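Local coordinates for protein HepC.19480.a.B1 (Helicobacter pylori, PDB 6MTZ) that is of unknown function but probably belongs to the DHH/DHHA1 phosphoesterases, enzymes that hydrolyse phosphodiester or related phosphate bonds, at residues A[185-190]-A[269-274]. Numbering follows the deposited sequence.
Sequences NRFMFD and SYSMGG
An Asx motif headed by Asn185, in the loop before helix 190-203, meets Ser271 just past the end of strand 264-270, joining the helical part of the chain to the mixed sheet that probably forms the DHHA1 domain. Asparagine suits this place because its amide serves both sides. OD1 accepts from the backbone N of Met188 at 2.8 Å, in the carbonyl plane, closing the turn, while ND2 donates to Ser271 OG at 3.0 Å (N-H...O 154°), with OG almost in the amide plane. A serine hydroxyl can accept and donate at once, and Ser271 OG does: besides accepting from ND2 it donates to Tyr270 O at 2.6 Å and accepts from a water that takes the N-H of Phe187. A second water bridges Asn185 ND2 and Met272 O.

Beside this polar seam the aromatic rings form a T-shaped pair. Phe187 offers a flat face to the C-H edge of Tyr270, whose CD2 lies 3.4 Å above the ring plane and over the centre, the planes at 68°. Helix 341-353 borders the pair through Tyr341 and Ile344.

Two methionines pack next to the pair, Met188 SD lying at the edge of the Phe187 ring, in its plane, and taking a weak hydrogen bond from Tyr270 N. Met188 CG meets Met272 CG (3.9 Å), the side chains crossing at about a right angle. Phe189, which touches Leu249 and Leu250 of helix 238-251, receives the tip of Met272: an unbranched chain bent at chi3 (68°) sets CE 3.8 Å from Phe189 CE2 and 4.0 Å from Asn185 CB.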
# COMPACT_ATOMS: atom_id res chain seq x y z
N ASN A 185 1.33 -7.65 2.94
CA ASN A 185 2.48 -6.81 2.62
C ASN A 185 2.14 -5.82 1.50
O ASN A 185 1.68 -6.21 0.42
CB ASN A 185 3.67 -7.67 2.19
CG ASN A 185 4.90 -6.85 1.87
OD1 ASN A 185 5.11 -6.44 0.73
ND2 ASN A 185 5.74 -6.60 2.87
N ARG A 186 2.40 -4.53 1.78
CA ARG A 186 1.97 -3.48 0.86
C ARG A 186 2.79 -3.50 -0.42
O ARG A 186 2.23 -3.29 -1.51
CB ARG A 186 2.08 -2.11 1.53
CG ARG A 186 1.53 -0.96 0.67
CD ARG A 186 1.39 0.38 1.45
NE ARG A 186 2.67 0.95 1.89
CZ ARG A 186 3.41 1.80 1.17
NH1 ARG A 186 3.01 2.20 -0.03
NH2 ARG A 186 4.54 2.28 1.66
N PHE A 187 4.10 -3.76 -0.32
CA PHE A 187 4.93 -3.77 -1.52
C PHE A 187 4.52 -4.89 -2.46
O PHE A 187 4.38 -4.68 -3.67
CB PHE A 187 6.41 -3.92 -1.17
CG PHE A 187 7.31 -3.91 -2.39
CD1 PHE A 187 7.58 -5.07 -3.09
CD2 PHE A 187 7.80 -2.71 -2.88
CE1 PHE A 187 8.37 -5.04 -4.24
CE2 PHE A 187 8.58 -2.68 -4.02
CZ PHE A 187 8.86 -3.84 -4.70
N MET A 188 4.36 -6.10 -1.93
CA MET A 188 4.10 -7.24 -2.80
C MET A 188 2.66 -7.26 -3.31
O MET A 188 2.42 -7.73 -4.42
CB MET A 188 4.43 -8.55 -2.07
CG MET A 188 5.92 -8.72 -1.71
SD MET A 188 7.02 -8.79 -3.14
CE MET A 188 6.61 -10.40 -3.86
N PHE A 189 1.71 -6.75 -2.52
CA PHE A 189 0.28 -6.88 -2.82
C PHE A 189 -0.41 -5.52 -2.73
O PHE A 189 -1.34 -5.32 -1.94
CB PHE A 189 -0.37 -7.87 -1.86
CG PHE A 189 0.48 -9.07 -1.57
CD1 PHE A 189 0.84 -9.93 -2.59
CD2 PHE A 189 0.92 -9.34 -0.28
CE1 PHE A 189 1.63 -11.06 -2.33
CE2 PHE A 189 1.70 -10.46 -0.01
CZ PHE A 189 2.06 -11.32 -1.04
N ASP A 190 0.02 -4.59 -3.58
CA ASP A 190 -0.40 -3.20 -3.44
C ASP A 190 -1.92 -3.06 -3.49
O ASP A 190 -2.53 -2.45 -2.60
CB ASP A 190 0.25 -2.35 -4.53
CG ASP A 190 -0.15 -0.91 -4.43
OD1 ASP A 190 0.31 -0.23 -3.49
OD2 ASP A 190 -0.94 -0.47 -5.28
N SER A 269 10.87 -12.57 -2.67
CA SER A 269 9.95 -11.51 -2.28
C SER A 269 10.76 -10.35 -1.69
O SER A 269 11.97 -10.45 -1.51
CB SER A 269 8.92 -12.03 -1.28
OG SER A 269 9.51 -12.26 -0.01
N TYR A 270 10.06 -9.26 -1.36
CA TYR A 270 10.71 -8.03 -0.92
C TYR A 270 9.91 -7.35 0.16
O TYR A 270 8.70 -7.13 -0.01
CB TYR A 270 10.88 -7.06 -2.09
CG TYR A 270 11.59 -5.76 -1.75
CD1 TYR A 270 12.95 -5.74 -1.47
CD2 TYR A 270 10.91 -4.54 -1.79
CE1 TYR A 270 13.61 -4.57 -1.20
CE2 TYR A 270 11.57 -3.34 -1.53
CZ TYR A 270 12.92 -3.36 -1.23
OH TYR A 270 13.60 -2.19 -0.96
N SER A 271 10.57 -7.02 1.27
CA SER A 271 10.03 -6.34 2.46
C SER A 271 9.07 -7.19 3.28
O SER A 271 8.40 -6.67 4.18
CB SER A 271 9.33 -5.02 2.10
OG SER A 271 8.02 -5.24 1.57
N MET A 272 9.00 -8.51 3.05
CA MET A 272 7.96 -9.27 3.76
C MET A 272 8.31 -9.53 5.23
O MET A 272 7.39 -9.77 6.02
CB MET A 272 7.68 -10.57 3.03
CG MET A 272 7.14 -10.28 1.64
SD MET A 272 6.13 -11.59 0.94
CE MET A 272 4.68 -11.53 2.01
N GLY A 273 9.58 -9.49 5.60
CA GLY A 273 9.96 -9.45 7.02
C GLY A 273 10.17 -10.85 7.60
O GLY A 273 11.13 -11.53 7.24
N GLY A 274 9.29 -11.24 8.53
CA GLY A 274 9.37 -12.56 9.14
C GLY A 274 8.69 -13.60 8.28
O GLY A 274 7.47 -13.56 8.10
O HOH W 1 4.87 -7.90 5.46
O HOH W 2 5.95 -3.46 1.93